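Local coordinates for putative capsid protein of prophage (Escherichia coli CFT073, PDB 3BQW) that probably forms the shell of a prophage capsid, as a member of the phage major capsid protein E family, at residues P89-I93 and N124-Q128; I93-I99 and R116-I121; A5-N9 and K316-E320. Numbering follows the deposited sequence.

How the interactions relate
All three contacts lie at one end of the chain, on the same side of its centre, where the long helix 113-146 meets the mixed sheet that contains strands 90-92, 314-319 and 327-338. Interactions 1 and 2 have centres about 11 Å apart and share Ile93; on the helix, 116-121 of interaction 2 precedes 124-128 of interaction 1. In sequence, interaction 2 falls between the segments of interaction 1, and interaction 3, about 13 Å from the centre of each, spans both. Lys90 touches Trp318 between interactions 1 and 3, and Arg117 and Met118 meet Ala5, Met6 and Leu8 between 2 and 3. A long helix along a sheet is consistent with the peripheral domain of HK97-like capsid proteins.

Interaction 1. Residues P89-I93 and N124-Q128; sequences PKHEI and NMRRQ
His91 sets its imidazole against the side chains of Asn124, Arg127 and Gln128, which line one flank of a helix. Its backbone is extended (phi/psi -141/147) in strand 90-92, and chi1 near -67° (m) carries the ring to the helix: CD2 of His91 lies 3.0 Å from Gln128 NE2, which sits at the ring edge, CG of His91 3.3 Å from Asn124 OD1, and CE1 of His91 3.4 Å from Arg127 CD. The segments run almost antiparallel, with axes 152° apart and 8.9 Å at closest approach; CA atoms pair as Pro89 with Gln128 (6.3 Å) and His91 with Asn124 (6.6 Å). This is strand-on-helix packing of the kind expected where the spine helix of an HK97-like capsid protein lies along its sheet. Arg127 (chi1 t) donates from NH1 to Asn124 OD1 at 3.0 Å, one helical turn back. Gln128, m at chi1 and t at chi2, extends to the sheet and bonds Thr331 and Val329 on the neighbouring strand, while Pro89 CG rests 4.1 Å from Gln128 CG. Lys90 and Glu92 have their CB atoms turned away, Lys90 making a cation-pi contact with Tyr328. Ile93 CD1 reaches back to within 3.6 Å of Asn124 ND2.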
loop_
_atom_site.group_PDB
_atom_site.type_symbol
_atom_site.label_atom_id
_atom_site.label_comp_id
_atom_site.label_asym_id
_atom_site.label_seq_id
_atom_site.Cartn_x
_atom_site.Cartn_y
_atom_site.Cartn_z
ATOM N N PRO A 89 6.083 13.506 6.685
ATOM C CA PRO A 89 7.314 13.101 7.318
ATOM C C PRO A 89 8.463 13.987 6.866
ATOM O O PRO A 89 8.521 14.403 5.688
ATOM C CB PRO A 89 7.506 11.670 6.817
ATOM C CG PRO A 89 6.752 11.583 5.572
ATOM C CD PRO A 89 5.560 12.449 5.805
ATOM N N LYS A 90 9.332 14.315 7.817
ATOM C CA LYS A 90 10.527 15.084 7.523
ATOM C C LYS A 90 11.744 14.424 8.138
ATOM O O LYS A 90 11.627 13.607 9.047
ATOM C CB LYS A 90 10.402 16.539 8.010
ATOM C CG LYS A 90 10.412 16.721 9.511
ATOM C CD LYS A 90 10.440 18.183 9.857
ATOM C CE LYS A 90 10.307 18.387 11.359
ATOM N NZ LYS A 90 10.360 19.842 11.701
ATOM N N HIS A 91 12.906 14.801 7.618
ATOM C CA HIS A 91 14.182 14.312 8.098
ATOM C C HIS A 91 15.162 15.465 8.081
ATOM O O HIS A 91 15.101 16.317 7.202
ATOM C CB HIS A 91 14.729 13.225 7.167
ATOM C CG HIS A 91 13.933 11.953 7.154
ATOM N ND1 HIS A 91 14.357 10.801 7.787
ATOM C CD2 HIS A 91 12.764 11.639 6.544
ATOM C CE1 HIS A 91 13.465 9.844 7.582
ATOM N NE2 HIS A 91 12.485 10.333 6.841
ATOM N N GLU A 92 16.085 15.456 9.034
ATOM C CA GLU A 92 17.217 16.373 9.037
ATOM C C GLU A 92 18.247 15.986 7.954
ATOM O O GLU A 92 18.475 14.792 7.674
ATOM C CB GLU A 92 17.877 16.415 10.425
ATOM C CG GLU A 92 19.188 17.238 10.442
ATOM C CD GLU A 92 19.868 17.316 11.814
ATOM O OE1 GLU A 92 19.266 16.860 12.815
ATOM O OE2 GLU A 92 21.014 17.839 11.876
ATOM N N ILE A 93 18.841 16.998 7.335
ATOM C CA ILE A 93 19.906 16.812 6.355
ATOM C C ILE A 93 21.219 17.089 7.066
ATOM O O ILE A 93 21.593 18.239 7.267
ATOM C CB ILE A 93 19.736 17.744 5.141
ATOM C CG1 ILE A 93 18.331 17.565 4.529
ATOM C CG2 ILE A 93 20.883 17.540 4.119
ATOM C CD1 ILE A 93 18.038 16.197 3.904
ATOM N N ASN A 124 16.675 11.044 1.506
ATOM C CA ASN A 124 15.570 11.238 2.439
ATOM C C ASN A 124 14.238 11.399 1.728
ATOM O O ASN A 124 13.208 10.938 2.230
ATOM C CB ASN A 124 15.846 12.398 3.382
ATOM C CG ASN A 124 16.857 12.031 4.467
ATOM O OD1 ASN A 124 16.592 11.178 5.285
ATOM N ND2 ASN A 124 18.027 12.664 4.448
ATOM N N MET A 125 14.243 11.999 0.549
ATOM C CA MET A 125 13.037 12.049 -0.272
ATOM C C MET A 125 12.563 10.653 -0.623
ATOM O O MET A 125 11.363 10.374 -0.526
ATOM C CB MET A 125 13.270 12.841 -1.571
ATOM C CG MET A 125 13.300 14.373 -1.420
ATOM S SD MET A 125 13.631 15.265 -2.975
ATOM C CE MET A 125 12.081 14.875 -3.760
ATOM N N ARG A 126 13.485 9.782 -1.051
ATOM C CA ARG A 126 13.140 8.400 -1.382
ATOM C C ARG A 126 12.555 7.652 -0.184
ATOM O O ARG A 126 11.641 6.866 -0.327
ATOM C CB ARG A 126 14.345 7.612 -1.940
ATOM C CG ARG A 126 14.733 8.004 -3.373
ATOM C CD ARG A 126 15.714 7.022 -4.032
ATOM N NE ARG A 126 16.830 6.590 -3.177
ATOM C CZ ARG A 126 17.980 7.241 -3.026
ATOM N NH1 ARG A 126 18.220 8.382 -3.660
ATOM N NH2 ARG A 126 18.910 6.745 -2.221
ATOM N N ARG A 127 13.110 7.900 0.986
ATOM C CA ARG A 127 12.674 7.264 2.229
ATOM C C ARG A 127 11.283 7.782 2.639
ATOM O O ARG A 127 10.450 7.025 3.132
ATOM C CB ARG A 127 13.751 7.567 3.270
ATOM C CG ARG A 127 13.520 7.202 4.703
ATOM C CD ARG A 127 14.806 7.571 5.514
ATOM N NE ARG A 127 15.943 6.740 5.084
ATOM C CZ ARG A 127 17.072 7.157 4.497
ATOM N NH1 ARG A 127 17.335 8.447 4.254
ATOM N NH2 ARG A 127 17.983 6.250 4.161
ATOM N N GLN A 128 11.029 9.070 2.408
ATOM C CA GLN A 128 9.711 9.652 2.686
ATOM C C GLN A 128 8.606 9.108 1.768
ATOM O O GLN A 128 7.519 8.798 2.213
ATOM C CB GLN A 128 9.776 11.178 2.643
ATOM C CG GLN A 128 10.472 11.734 3.855
ATOM C CD GLN A 128 10.923 13.159 3.668
ATOM O OE1 GLN A 128 10.546 13.830 2.703
ATOM N NE2 GLN A 128 11.751 13.630 4.583
#

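Interaction 2. Residues I93-I99 and R116-I121; sequences IDPTKTI and RRMRLI
An Asx turn coincides with a type I beta turn, Asp94 to Lys97, in the loop before helix 113-146. Asp94 (chi1 t) accepts at OD1 from Thr96 N at 2.8 Å and from Thr96 OG1 at 2.7 Å. The chain then extends through Ile99, curling around Leu120. CA atoms pair as Ile93 with Leu120 (6.1 Å) and Pro95 with Arg117 (6.3 Å). Leu120 (m, t) enters the bend, its CD1 3.1 Å from Asp94 O and 3.7 Å from Pro95 CA, its CD2 4.2 Å from Ile99 CG1. This loop, leaving strand 90-92 of the mixed sheet, packs on the N-terminal part of helix 113-146, burying 557 Å² on both sides together. Ile93 (m, m) lays CG2 3.8 Å from Leu120 CB and CD1 3.8 Å from Ile121 CG1. Arg116 (chi3 p) gives a weak bond from NH2 to Pro95 O at 3.5 Å; its NH1 bonds Leu110 O and a water (3.2 Å) that Ile99 N also reaches (3.1 Å). Ile99 (m, t) wedges between two guanidiniums, with CD1 over a face of Arg116 and CG2 over a face of Arg119, 3.7 Å from Arg119 NH1. Arg119 is held by Met100 O and Glu105.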
loop_
_atom_site.group_PDB
_atom_site.type_symbol
_atom_site.label_atom_id
_atom_site.label_comp_id
_atom_site.label_asym_id
_atom_site.label_seq_id
_atom_site.Cartn_x
_atom_site.Cartn_y
_atom_site.Cartn_z
ATOM N N ILE A 93 18.841 16.998 7.335
ATOM C CA ILE A 93 19.906 16.812 6.355
ATOM C C ILE A 93 21.219 17.089 7.066
ATOM O O ILE A 93 21.593 18.239 7.267
ATOM C CB ILE A 93 19.736 17.744 5.141
ATOM C CG1 ILE A 93 18.331 17.565 4.529
ATOM C CG2 ILE A 93 20.883 17.540 4.119
ATOM C CD1 ILE A 93 18.038 16.197 3.904
ATOM N N ASP A 94 21.885 16.022 7.492
ATOM C CA ASP A 94 23.097 16.116 8.296
ATOM C C ASP A 94 24.315 15.841 7.433
ATOM O O ASP A 94 24.627 14.695 7.159
ATOM C CB ASP A 94 23.044 15.100 9.437
ATOM C CG ASP A 94 24.283 15.143 10.329
ATOM O OD1 ASP A 94 25.334 15.742 9.964
ATOM O OD2 ASP A 94 24.196 14.539 11.408
ATOM N N PRO A 95 25.041 16.892 7.037
ATOM C CA PRO A 95 26.173 16.669 6.128
ATOM C C PRO A 95 27.377 15.990 6.756
ATOM O O PRO A 95 28.335 15.700 6.050
ATOM C CB PRO A 95 26.535 18.080 5.658
ATOM C CG PRO A 95 26.055 18.975 6.751
ATOM C CD PRO A 95 24.873 18.317 7.381
ATOM N N THR A 96 27.334 15.712 8.054
ATOM C CA THR A 96 28.412 14.974 8.681
ATOM C C THR A 96 28.274 13.455 8.489
ATOM O O THR A 96 29.160 12.720 8.882
ATOM C CB THR A 96 28.517 15.303 10.197
ATOM O OG1 THR A 96 27.527 14.551 10.909
ATOM N N LYS A 97 27.165 12.975 7.919
ATOM C CA LYS A 97 26.996 11.542 7.682
ATOM C C LYS A 97 28.061 11.016 6.701
ATOM O O LYS A 97 28.502 11.729 5.805
ATOM C CB LYS A 97 25.613 11.246 7.093
ATOM C CG LYS A 97 24.388 11.516 7.989
ATOM C CD LYS A 97 24.412 10.675 9.228
ATOM C CE LYS A 97 23.072 10.625 9.936
ATOM N NZ LYS A 97 23.135 9.640 11.083
ATOM N N THR A 98 28.458 9.761 6.867
ATOM C CA THR A 98 29.201 9.034 5.831
ATOM C C THR A 98 28.232 8.621 4.721
ATOM O O THR A 98 27.225 7.991 4.977
ATOM C CB THR A 98 29.887 7.811 6.411
ATOM O OG1 THR A 98 30.582 8.212 7.591
ATOM C CG2 THR A 98 30.886 7.194 5.408
ATOM N N ILE A 99 28.523 9.033 3.495
ATOM C CA ILE A 99 27.648 8.769 2.361
ATOM C C ILE A 99 28.119 7.494 1.662
ATOM O O ILE A 99 29.275 7.376 1.262
ATOM C CB ILE A 99 27.590 9.968 1.380
ATOM C CG1 ILE A 99 26.904 11.150 2.057
ATOM C CG2 ILE A 99 26.842 9.590 0.112
ATOM C CD1 ILE A 99 27.139 12.469 1.357
ATOM N N ARG A 116 26.966 16.408 -1.820
ATOM C CA ARG A 116 26.662 15.640 -0.635
ATOM C C ARG A 116 25.313 16.016 -0.028
ATOM O O ARG A 116 24.599 15.149 0.425
ATOM C CB ARG A 116 27.749 15.822 0.411
ATOM C CG ARG A 116 29.130 15.353 -0.025
ATOM C CD ARG A 116 30.141 15.794 0.998
ATOM N NE ARG A 116 29.825 15.193 2.286
ATOM C CZ ARG A 116 30.132 13.945 2.619
ATOM N NH1 ARG A 116 30.788 13.165 1.754
ATOM N NH2 ARG A 116 29.778 13.467 3.816
ATOM N N ARG A 117 24.982 17.305 0.003
ATOM C CA ARG A 117 23.661 17.719 0.481
ATOM C C ARG A 117 22.601 17.110 -0.431
ATOM O O ARG A 117 21.615 16.565 0.054
ATOM C CB ARG A 117 23.514 19.248 0.564
ATOM C CG ARG A 117 23.953 19.856 1.912
ATOM C CD ARG A 117 23.871 21.405 1.929
ATOM N NE ARG A 117 22.503 21.886 1.675
ATOM C CZ ARG A 117 22.033 22.313 0.500
ATOM N NH1 ARG A 117 22.818 22.398 -0.567
ATOM N NH2 ARG A 117 20.768 22.710 0.401
ATOM N N MET A 118 22.846 17.168 -1.741
ATOM C CA MET A 118 21.926 16.617 -2.738
ATOM C C MET A 118 21.690 15.136 -2.525
ATOM O O MET A 118 20.564 14.682 -2.623
ATOM C CB MET A 118 22.455 16.791 -4.167
ATOM C CG MET A 118 22.635 18.215 -4.646
ATOM S SD MET A 118 21.150 19.172 -4.795
ATOM C CE MET A 118 19.906 17.828 -4.917
ATOM N N ARG A 119 22.761 14.388 -2.273
ATOM C CA ARG A 119 22.654 12.963 -1.952
ATOM C C ARG A 119 21.789 12.707 -0.730
ATOM O O ARG A 119 20.995 11.767 -0.720
ATOM C CB ARG A 119 24.024 12.344 -1.692
ATOM C CG ARG A 119 24.930 12.308 -2.896
ATOM C CD ARG A 119 24.423 11.365 -3.986
ATOM N NE ARG A 119 24.165 9.998 -3.511
ATOM C CZ ARG A 119 25.095 9.062 -3.327
ATOM N NH1 ARG A 119 26.380 9.323 -3.515
ATOM N NH2 ARG A 119 24.739 7.858 -2.925
ATOM N N LEU A 120 21.967 13.508 0.312
ATOM C CA LEU A 120 21.171 13.346 1.539
ATOM C C LEU A 120 19.719 13.728 1.334
ATOM O O LEU A 120 18.828 13.058 1.861
ATOM C CB LEU A 120 21.771 14.153 2.683
ATOM C CG LEU A 120 23.169 13.693 3.118
ATOM C CD1 LEU A 120 23.728 14.631 4.155
ATOM C CD2 LEU A 120 23.144 12.290 3.620
ATOM N N ILE A 121 19.488 14.795 0.555
ATOM C CA ILE A 121 18.154 15.292 0.282
ATOM C C ILE A 121 17.366 14.253 -0.506
ATOM O O ILE A 121 16.257 13.879 -0.106
ATOM C CB ILE A 121 18.170 16.646 -0.463
ATOM C CG1 ILE A 121 18.587 17.773 0.498
ATOM C CG2 ILE A 121 16.799 16.949 -1.077
ATOM C CD1 ILE A 121 19.090 19.011 -0.188
HETATM O O HOH W 1 31.378 10.275 3.101
#

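Interaction 3. Residues A5-N9 and K316-E320; sequences AMALN and KNWIE
Residues 5-9 form an extended segment without regular strand structure, and it passes over strand 314-319 in a nearly opposite direction: the line from CA of Ala5 to CA of Leu8 and the line from CA of Asn317 to CA of Ile319 are 153° apart. Ala7 and Leu8 have phi/psi near -74/140, a polyproline II-like conformation, while Lys316 to Ile319 are in the beta region. The nearest CA atoms, those of Ala7 and Trp318, are 5.2 Å apart. A water links the two backbones, donating to Leu8 O at 2.8 Å and accepting from Asn317 N at 3.0 Å. Ala5 and Ala7 turn their CB atoms to the strand, and Ile319 (m, t) answers them: its CD1 lies 3.1 Å from Ala5 O, 4.1 Å from Ala5 CB and 4.3 Å from Ala7 CB. Here the first modelled residues run alongside strand 314-319, at the N-terminal half of helix 113-146, and pack on the sheet strand and the helix of their own chain before leading into helix 10-17. Asn317, with chi1 t, extends to Ala7 and Leu8 and is buried beside Arg117, Ile121 and Leu13. Ala7 CB also sits 3.9 Å from Trp318 CA, although the Trp318 side chain (chi1 p) starts away from this segment and its ring meets Tyr328. Leu8 (m, t) sends its side chain to Met118 and Leu13. Beyond it, Asn9 is the N-cap of helix 10-17, where its OD1 accepts from Gln12 N.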
loop_
_atom_site.group_PDB
_atom_site.type_symbol
_atom_site.label_atom_id
_atom_site.label_comp_id
_atom_site.label_asym_id
_atom_site.label_seq_id
_atom_site.Cartn_x
_atom_site.Cartn_y
_atom_site.Cartn_z
ATOM N N ALA A 5 25.188 27.025 2.238
ATOM C CA ALA A 5 24.087 26.079 1.882
ATOM C C ALA A 5 22.802 26.864 1.573
ATOM O O ALA A 5 22.296 27.602 2.423
ATOM C CB ALA A 5 23.861 25.070 3.010
ATOM N N MET A 6 22.305 26.731 0.342
ATOM C CA MET A 6 21.014 27.300 -0.049
ATOM C C MET A 6 19.967 26.183 -0.192
ATOM O O MET A 6 20.274 25.110 -0.699
ATOM C CB MET A 6 21.144 28.060 -1.376
ATOM C CG MET A 6 20.192 29.264 -1.510
ATOM S SD MET A 6 20.724 30.718 -0.544
ATOM C CE MET A 6 22.508 30.531 -0.514
ATOM N N ALA A 7 18.741 26.448 0.252
ATOM C CA ALA A 7 17.671 25.445 0.208
ATOM C C ALA A 7 17.203 25.286 -1.233
ATOM O O ALA A 7 17.122 26.263 -1.957
ATOM C CB ALA A 7 16.497 25.842 1.131
ATOM N N LEU A 8 16.948 24.051 -1.653
ATOM C CA LEU A 8 16.446 23.792 -2.993
ATOM C C LEU A 8 14.999 24.194 -3.028
ATOM O O LEU A 8 14.274 23.952 -2.078
ATOM C CB LEU A 8 16.555 22.311 -3.364
ATOM C CG LEU A 8 17.960 21.692 -3.392
ATOM C CD1 LEU A 8 17.873 20.306 -3.986
ATOM C CD2 LEU A 8 18.938 22.600 -4.156
ATOM N N ASN A 9 14.579 24.816 -4.119
ATOM C CA ASN A 9 13.176 25.115 -4.281
ATOM C C ASN A 9 12.442 23.890 -4.821
ATOM O O ASN A 9 13.047 22.880 -5.195
ATOM C CB ASN A 9 12.956 26.365 -5.145
ATOM C CG ASN A 9 13.487 26.217 -6.563
ATOM O OD1 ASN A 9 13.199 25.238 -7.253
ATOM N ND2 ASN A 9 14.253 27.213 -7.010
ATOM N N LYS A 316 9.527 19.625 0.230
ATOM C CA LYS A 316 10.028 20.925 0.665
ATOM C C LYS A 316 11.399 20.709 1.235
ATOM O O LYS A 316 11.619 19.724 1.916
ATOM C CB LYS A 316 9.165 21.519 1.790
ATOM C CG LYS A 316 7.708 21.765 1.456
ATOM C CD LYS A 316 6.900 22.226 2.701
ATOM C CE LYS A 316 7.231 23.670 3.151
ATOM N NZ LYS A 316 7.012 24.689 2.078
ATOM N N ASN A 317 12.311 21.638 0.971
ATOM C CA ASN A 317 13.627 21.651 1.623
ATOM C C ASN A 317 13.811 23.040 2.250
ATOM O O ASN A 317 13.505 24.039 1.612
ATOM C CB ASN A 317 14.726 21.331 0.600
ATOM C CG ASN A 317 16.165 21.451 1.175
ATOM O OD1 ASN A 317 16.508 20.893 2.230
ATOM N ND2 ASN A 317 17.009 22.138 0.444
ATOM N N TRP A 318 14.264 23.109 3.501
ATOM C CA TRP A 318 14.501 24.412 4.136
ATOM C C TRP A 318 15.573 24.303 5.201
ATOM O O TRP A 318 15.842 23.223 5.698
ATOM C CB TRP A 318 13.200 25.040 4.708
ATOM C CG TRP A 318 12.708 24.410 5.987
ATOM C CD1 TRP A 318 12.955 24.832 7.263
ATOM C CD2 TRP A 318 11.897 23.236 6.105
ATOM N NE1 TRP A 318 12.357 23.986 8.170
ATOM C CE2 TRP A 318 11.689 23.006 7.487
ATOM C CE3 TRP A 318 11.320 22.357 5.178
ATOM C CZ2 TRP A 318 10.944 21.932 7.959
ATOM C CZ3 TRP A 318 10.576 21.280 5.656
ATOM C CH2 TRP A 318 10.394 21.081 7.033
ATOM N N ILE A 319 16.199 25.447 5.488
ATOM C CA ILE A 319 17.262 25.592 6.487
ATOM C C ILE A 319 16.760 26.586 7.520
ATOM O O ILE A 319 16.375 27.699 7.174
ATOM C CB ILE A 319 18.568 26.154 5.882
ATOM C CG1 ILE A 319 19.109 25.243 4.774
ATOM C CG2 ILE A 319 19.620 26.349 6.968
ATOM C CD1 ILE A 319 19.948 25.992 3.740
ATOM N N GLU A 320 16.749 26.168 8.779
ATOM C CA GLU A 320 16.280 26.998 9.876
ATOM C C GLU A 320 17.461 27.704 10.491
ATOM O O GLU A 320 18.577 27.179 10.463
ATOM C CB GLU A 320 15.640 26.128 10.945
ATOM C CG GLU A 320 14.419 25.387 10.487
ATOM C CD GLU A 320 13.584 24.922 11.655
ATOM O OE1 GLU A 320 14.177 24.459 12.655
ATOM O OE2 GLU A 320 12.340 25.030 11.581
HETATM O O HOH W 2 11.666 23.787 -1.078
#